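Local structure of CDP-glucose 4,6-dehydratase (Salmonella enterica subsp. enterica serovar Typhi, 1WVG) at residues 264-269 against 302-307; 273-278 against 324-329. The protein catalyses the NAD+-dependent dehydration of CDP-D-glucose to CDP-4-dehydro-6-deoxy-D-glucose, an early step in making a dideoxysugar of the O-antigen. One frame throughout, in Å; residues are numbered along the deposited sequence.

Interaction 1 (264-269 against 302-307); sequences PRDEDA and YLKLDC
Two loops, one following strand 259-262 of the parallel sheet and the other running into helix 308-314, are joined by a salt bridge between Asp266 and Lys304. Lys304 NZ lies 2.9 Å from Asp266 OD1 and takes the syn lone pair of that oxygen, on the side of the other carboxylate oxygen. The lysine chain bends at its third torsion (chi3 -47°), which turns its end toward the aspartate although the side chain starts off in another direction. Below the charge, the methylenes are packed against Ala269, whose CB sits 3.7 Å from Lys304 CD. Ala269 follows directly on the short 3-10 turn 266-268, and its N bonds back to Asp266 O at 3.1 Å.

Beside the salt bridge, water completes the joint. One molecule donates to Pro264 O at 2.6 Å and to Leu305 O at 2.8 Å, linking the two backbones. A second donates to Asp266 OD1 at 2.9 Å and, weakly, to Leu305 O, so the aspartate oxygen serves both the lysine and a water.

Lys304 NZ also hydrogen-bonds to Ser308 OG of the second subunit, which places this ammonium at the subunit interface. Here a loop at the C-terminal end of a Rossmann-fold strand is pinned to a later loop, with the Lys304 side chain about 12 Å from the bound CDP-xylose.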
loop_
_atom_site.group_PDB
_atom_site.type_symbol
_atom_site.label_atom_id
_atom_site.label_comp_id
_atom_site.label_asym_id
_atom_site.label_seq_id
_atom_site.Cartn_x
_atom_site.Cartn_y
_atom_site.Cartn_z
ATOM N N PRO A 264 10.765 -22.326 0.513
ATOM C CA PRO A 264 11.465 -22.936 -0.599
ATOM C C PRO A 264 11.747 -21.943 -1.703
ATOM O O PRO A 264 11.235 -20.798 -1.670
ATOM C CB PRO A 264 10.414 -23.847 -1.257
ATOM C CG PRO A 264 9.050 -23.305 -0.859
ATOM C CD PRO A 264 9.297 -22.586 0.452
ATOM N N ARG A 265 12.518 -22.423 -2.700
ATOM C CA ARG A 265 12.785 -21.576 -3.851
ATOM C C ARG A 265 11.484 -21.526 -4.619
ATOM O O ARG A 265 10.672 -22.456 -4.649
ATOM C CB ARG A 265 13.951 -22.012 -4.752
ATOM C CG ARG A 265 15.079 -22.717 -3.996
ATOM C CD ARG A 265 16.491 -22.392 -4.498
ATOM N NE ARG A 265 17.554 -23.071 -3.738
ATOM C CZ ARG A 265 18.724 -22.539 -3.325
ATOM N NH1 ARG A 265 19.071 -21.259 -3.591
ATOM N NH2 ARG A 265 19.578 -23.317 -2.628
ATOM N N ASP A 266 11.277 -20.417 -5.243
ATOM C CA ASP A 266 10.059 -20.239 -5.982
ATOM C C ASP A 266 9.635 -21.393 -6.871
ATOM O O ASP A 266 8.447 -21.688 -6.985
ATOM C CB ASP A 266 10.005 -18.877 -6.684
ATOM C CG ASP A 266 8.667 -18.751 -7.349
ATOM O OD1 ASP A 266 7.694 -18.331 -6.741
ATOM O OD2 ASP A 266 8.641 -19.262 -8.563
ATOM N N GLU A 267 10.592 -22.048 -7.510
ATOM C CA GLU A 267 10.230 -23.145 -8.378
ATOM C C GLU A 267 9.617 -24.318 -7.635
ATOM O O GLU A 267 9.012 -25.189 -8.269
ATOM C CB GLU A 267 11.401 -23.673 -9.208
ATOM C CG GLU A 267 12.530 -24.142 -8.292
ATOM C CD GLU A 267 13.387 -23.016 -7.769
ATOM O OE1 GLU A 267 13.196 -21.802 -7.992
ATOM O OE2 GLU A 267 14.389 -23.497 -7.072
ATOM N N ASP A 268 9.792 -24.347 -6.307
ATOM C CA ASP A 268 9.270 -25.440 -5.516
ATOM C C ASP A 268 7.833 -25.264 -5.064
ATOM O O ASP A 268 7.255 -26.194 -4.487
ATOM C CB ASP A 268 10.157 -25.757 -4.318
ATOM C CG ASP A 268 11.447 -26.426 -4.697
ATOM O OD1 ASP A 268 11.738 -26.783 -5.826
ATOM O OD2 ASP A 268 12.204 -26.595 -3.649
ATOM N N ALA A 269 7.280 -24.072 -5.329
ATOM C CA ALA A 269 5.897 -23.740 -4.974
ATOM C C ALA A 269 4.923 -24.260 -6.042
ATOM O O ALA A 269 4.386 -23.469 -6.832
ATOM C CB ALA A 269 5.686 -22.240 -4.699
ATOM N N TYR A 302 -3.924 -19.981 -3.174
ATOM C CA TYR A 302 -2.519 -19.705 -3.390
ATOM C C TYR A 302 -1.865 -19.157 -2.183
ATOM O O TYR A 302 -2.387 -18.231 -1.569
ATOM C CB TYR A 302 -2.270 -18.619 -4.434
ATOM C CG TYR A 302 -2.929 -18.948 -5.721
ATOM C CD1 TYR A 302 -3.790 -18.017 -6.293
ATOM C CD2 TYR A 302 -2.726 -20.181 -6.338
ATOM C CE1 TYR A 302 -4.441 -18.293 -7.493
ATOM C CE2 TYR A 302 -3.381 -20.473 -7.535
ATOM C CZ TYR A 302 -4.232 -19.525 -8.110
ATOM O OH TYR A 302 -4.883 -19.796 -9.282
ATOM N N LEU A 303 -0.691 -19.736 -1.932
ATOM C CA LEU A 303 0.162 -19.312 -0.835
ATOM C C LEU A 303 1.657 -19.469 -1.161
ATOM O O LEU A 303 2.136 -20.591 -1.278
ATOM C CB LEU A 303 -0.203 -19.956 0.519
ATOM C CG LEU A 303 0.692 -19.486 1.666
ATOM C CD1 LEU A 303 0.634 -17.963 1.713
ATOM C CD2 LEU A 303 0.206 -20.065 2.995
ATOM N N LYS A 304 2.393 -18.335 -1.297
ATOM C CA LYS A 304 3.836 -18.366 -1.560
ATOM C C LYS A 304 4.494 -17.391 -0.602
ATOM O O LYS A 304 3.859 -16.438 -0.130
ATOM C CB LYS A 304 4.195 -17.930 -2.978
ATOM C CG LYS A 304 3.848 -18.981 -4.015
ATOM C CD LYS A 304 4.560 -18.794 -5.346
ATOM C CE LYS A 304 4.505 -17.376 -5.869
ATOM N NZ LYS A 304 4.990 -17.314 -7.257
ATOM N N LEU A 305 5.765 -17.617 -0.319
ATOM C CA LEU A 305 6.543 -16.730 0.561
ATOM C C LEU A 305 7.769 -16.161 -0.167
ATOM O O LEU A 305 8.567 -16.906 -0.784
ATOM C CB LEU A 305 7.185 -17.547 1.699
ATOM C CG LEU A 305 6.195 -18.066 2.731
ATOM C CD1 LEU A 305 6.922 -18.936 3.757
ATOM C CD2 LEU A 305 5.537 -16.869 3.410
ATOM N N ASP A 306 7.969 -14.844 -0.044
ATOM C CA ASP A 306 9.170 -14.260 -0.643
ATOM C C ASP A 306 10.264 -14.344 0.441
ATOM O O ASP A 306 10.090 -13.833 1.546
ATOM C CB ASP A 306 8.913 -12.810 -1.114
ATOM C CG ASP A 306 10.135 -12.244 -1.802
ATOM O OD1 ASP A 306 11.245 -12.291 -1.319
ATOM O OD2 ASP A 306 9.912 -11.661 -2.941
ATOM N N CYS A 307 11.366 -15.038 0.162
ATOM C CA CYS A 307 12.432 -15.224 1.164
ATOM C C CYS A 307 13.726 -14.457 0.919
ATOM O O CYS A 307 14.759 -14.835 1.444
ATOM C CB CYS A 307 12.747 -16.710 1.385
ATOM S SG CYS A 307 11.236 -17.605 1.824
HETATM O O HOH W 1 9.321 -19.568 -0.452
HETATM O O HOH W 2 8.101 -18.016 -3.868
#

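Interaction 2 (273-278 against 324-329); sequences EFIVDK and ETLSRI
Arg328 NH1 is gripped by two carboxylates, those of Glu349 and Asp352 on helix 342-355, while the indole of Trp320 makes a cation-pi contact with the same arginine. Within helix 322-337, Arg328 NE makes a further salt bridge to Glu324 OE1, 2.8 Å away and one turn back, and Glu324 OE2 lies in the guanidinium plane at its edge. Acidic groups from two helices therefore fix the rotation of the guanidinium and balance its charge. All of this happens on the flank of the helix that faces away from 273-278.

The flank turned toward 273-278 presents Leu326, the residue through which the two helices meet. Its CB heads for the other helix, and an extended second torsion (chi2 -175°) carries CD1 forward as the touching branch. That methyl settles against the root of Lys278, 4.0 Å from Lys278 CB and equally near Lys278 CG. The lysine then bends at chi2 (51°), and its end leads away from the leucine, so the aliphatic base alone does the packing. On the neighbouring turn, Ile275 meets the same methyl through CG1, at 4.2 Å from Leu326 CD1, with the two side chains crossing at about a right angle. Ile275 CG1 also lies at the edge of the Phe274 ring, in its plane. No hydrogen bond spans the segments; the contact is apolar and rather light, with CA atoms of Lys278 and Leu326 7.8 Å apart.

Ile208 of helix 207-216 touches both Ile275 and Leu326, Trp232 of strand 232-234 packs on Ile275, and Ile197 of strand 187-197 packs on Leu326, so that helices 272-283 and 322-337 share their buried side with a third helix and the sheet.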
loop_
_atom_site.group_PDB
_atom_site.type_symbol
_atom_site.label_atom_id
_atom_site.label_comp_id
_atom_site.label_asym_id
_atom_site.label_seq_id
_atom_site.Cartn_x
_atom_site.Cartn_y
_atom_site.Cartn_z
ATOM N N GLU A 273 -1.791 -31.158 -7.064
ATOM C CA GLU A 273 -1.770 -32.184 -8.092
ATOM C C GLU A 273 -0.366 -32.647 -8.436
ATOM O O GLU A 273 -0.054 -33.832 -8.561
ATOM C CB GLU A 273 -2.538 -31.685 -9.328
ATOM C CG GLU A 273 -2.295 -32.556 -10.574
ATOM C CD GLU A 273 -3.368 -32.356 -11.597
ATOM O OE1 GLU A 273 -3.968 -31.301 -11.735
ATOM O OE2 GLU A 273 -3.574 -33.436 -12.310
ATOM N N PHE A 274 0.511 -31.687 -8.611
ATOM C CA PHE A 274 1.856 -32.050 -8.946
ATOM C C PHE A 274 2.427 -32.999 -7.922
ATOM O O PHE A 274 3.117 -33.981 -8.190
ATOM C CB PHE A 274 2.714 -30.775 -8.894
ATOM C CG PHE A 274 4.176 -31.123 -8.972
ATOM C CD1 PHE A 274 4.816 -31.159 -10.213
ATOM C CD2 PHE A 274 4.933 -31.409 -7.835
ATOM C CE1 PHE A 274 6.165 -31.500 -10.336
ATOM C CE2 PHE A 274 6.277 -31.775 -7.931
ATOM C CZ PHE A 274 6.891 -31.812 -9.185
ATOM N N ILE A 275 2.215 -32.645 -6.688
ATOM C CA ILE A 275 2.770 -33.460 -5.628
ATOM C C ILE A 275 2.200 -34.861 -5.628
ATOM O O ILE A 275 2.941 -35.848 -5.602
ATOM C CB ILE A 275 2.620 -32.811 -4.259
ATOM C CG1 ILE A 275 3.751 -31.788 -4.103
ATOM C CG2 ILE A 275 2.746 -33.870 -3.164
ATOM C CD1 ILE A 275 3.234 -30.457 -3.590
ATOM N N VAL A 276 0.870 -34.934 -5.641
ATOM C CA VAL A 276 0.259 -36.235 -5.621
ATOM C C VAL A 276 0.710 -37.057 -6.825
ATOM O O VAL A 276 1.021 -38.231 -6.689
ATOM C CB VAL A 276 -1.240 -36.147 -5.486
ATOM C CG1 VAL A 276 -1.797 -35.582 -6.784
ATOM C CG2 VAL A 276 -1.766 -37.564 -5.281
ATOM N N ASP A 277 0.787 -36.440 -8.010
ATOM C CA ASP A 277 1.219 -37.183 -9.183
ATOM C C ASP A 277 2.620 -37.754 -8.994
ATOM O O ASP A 277 2.987 -38.905 -9.323
ATOM C CB ASP A 277 1.104 -36.305 -10.446
ATOM C CG ASP A 277 -0.264 -36.314 -11.071
ATOM O OD1 ASP A 277 -1.166 -37.047 -10.716
ATOM O OD2 ASP A 277 -0.413 -35.420 -12.004
ATOM N N LYS A 278 3.454 -36.919 -8.429
ATOM C CA LYS A 278 4.827 -37.342 -8.219
ATOM C C LYS A 278 4.951 -38.497 -7.201
ATOM O O LYS A 278 5.703 -39.497 -7.356
ATOM C CB LYS A 278 5.657 -36.115 -7.844
ATOM C CG LYS A 278 7.153 -36.404 -7.934
ATOM C CD LYS A 278 7.590 -37.026 -9.259
ATOM C CE LYS A 278 8.656 -36.223 -9.996
ATOM N NZ LYS A 278 8.388 -36.066 -11.434
ATOM N N GLU A 324 13.516 -34.026 -4.538
ATOM C CA GLU A 324 14.425 -34.739 -3.668
ATOM C C GLU A 324 13.711 -34.968 -2.358
ATOM O O GLU A 324 13.666 -36.065 -1.784
ATOM C CB GLU A 324 15.694 -33.888 -3.483
ATOM C CG GLU A 324 16.179 -33.881 -2.029
ATOM C CD GLU A 324 17.181 -34.972 -1.773
ATOM O OE1 GLU A 324 16.866 -36.148 -1.641
ATOM O OE2 GLU A 324 18.409 -34.515 -1.692
ATOM N N THR A 325 13.103 -33.882 -1.922
ATOM C CA THR A 325 12.338 -33.923 -0.727
ATOM C C THR A 325 11.290 -35.063 -0.815
ATOM O O THR A 325 11.298 -35.977 0.005
ATOM C CB THR A 325 11.807 -32.500 -0.494
ATOM O OG1 THR A 325 12.901 -31.713 -0.010
ATOM C CG2 THR A 325 10.627 -32.488 0.478
ATOM N N LEU A 326 10.414 -35.078 -1.834
ATOM C CA LEU A 326 9.412 -36.130 -1.974
ATOM C C LEU A 326 10.033 -37.516 -1.966
ATOM O O LEU A 326 9.545 -38.493 -1.390
ATOM C CB LEU A 326 8.621 -35.886 -3.264
ATOM C CG LEU A 326 7.684 -34.698 -3.112
ATOM C CD1 LEU A 326 6.834 -34.588 -4.366
ATOM C CD2 LEU A 326 6.784 -34.855 -1.880
ATOM N N SER A 327 11.169 -37.599 -2.602
ATOM C CA SER A 327 11.821 -38.868 -2.642
ATOM C C SER A 327 12.210 -39.371 -1.259
ATOM O O SER A 327 11.983 -40.526 -0.901
ATOM C CB SER A 327 12.996 -38.796 -3.568
ATOM O OG SER A 327 13.750 -39.962 -3.337
ATOM N N ARG A 328 12.780 -38.471 -0.472
ATOM C CA ARG A 328 13.204 -38.760 0.880
ATOM C C ARG A 328 12.050 -39.104 1.791
ATOM O O ARG A 328 12.216 -39.948 2.657
ATOM C CB ARG A 328 13.968 -37.593 1.486
ATOM C CG ARG A 328 15.407 -37.566 1.014
ATOM C CD ARG A 328 16.097 -36.241 1.342
ATOM N NE ARG A 328 17.538 -36.217 1.042
ATOM C CZ ARG A 328 18.500 -36.911 1.698
ATOM N NH1 ARG A 328 18.235 -37.715 2.723
ATOM N NH2 ARG A 328 19.772 -36.786 1.323
ATOM N N ILE A 329 10.893 -38.463 1.614
ATOM C CA ILE A 329 9.733 -38.781 2.462
ATOM C C ILE A 329 9.289 -40.227 2.270
ATOM O O ILE A 329 8.868 -40.925 3.205
ATOM C CB ILE A 329 8.549 -37.908 2.088
ATOM C CG1 ILE A 329 8.839 -36.508 2.560
ATOM C CG2 ILE A 329 7.232 -38.321 2.715
ATOM C CD1 ILE A 329 7.700 -35.573 2.167
#

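How the interactions relate
From the N terminus the segments come in the order 264-269, 273-278, 302-307, 324-329, so the two contacts cross. Interaction 1 closes a loop of 32 residues that contains helix 272-283, the carrier of 273-278, and strand 289-291. Interaction 2 starts within that loop and closes one of 45 residues, which takes in 302-307 and helix 308-314 before it reaches helix 322-337. Their centres are 16 Å apart, and the first segments of the two are near neighbours in sequence. Interaction 1 ties loops together at the subunit interface with charge and water; interaction 2 joins two helices by apolar side chains, with no other chain touching its segments.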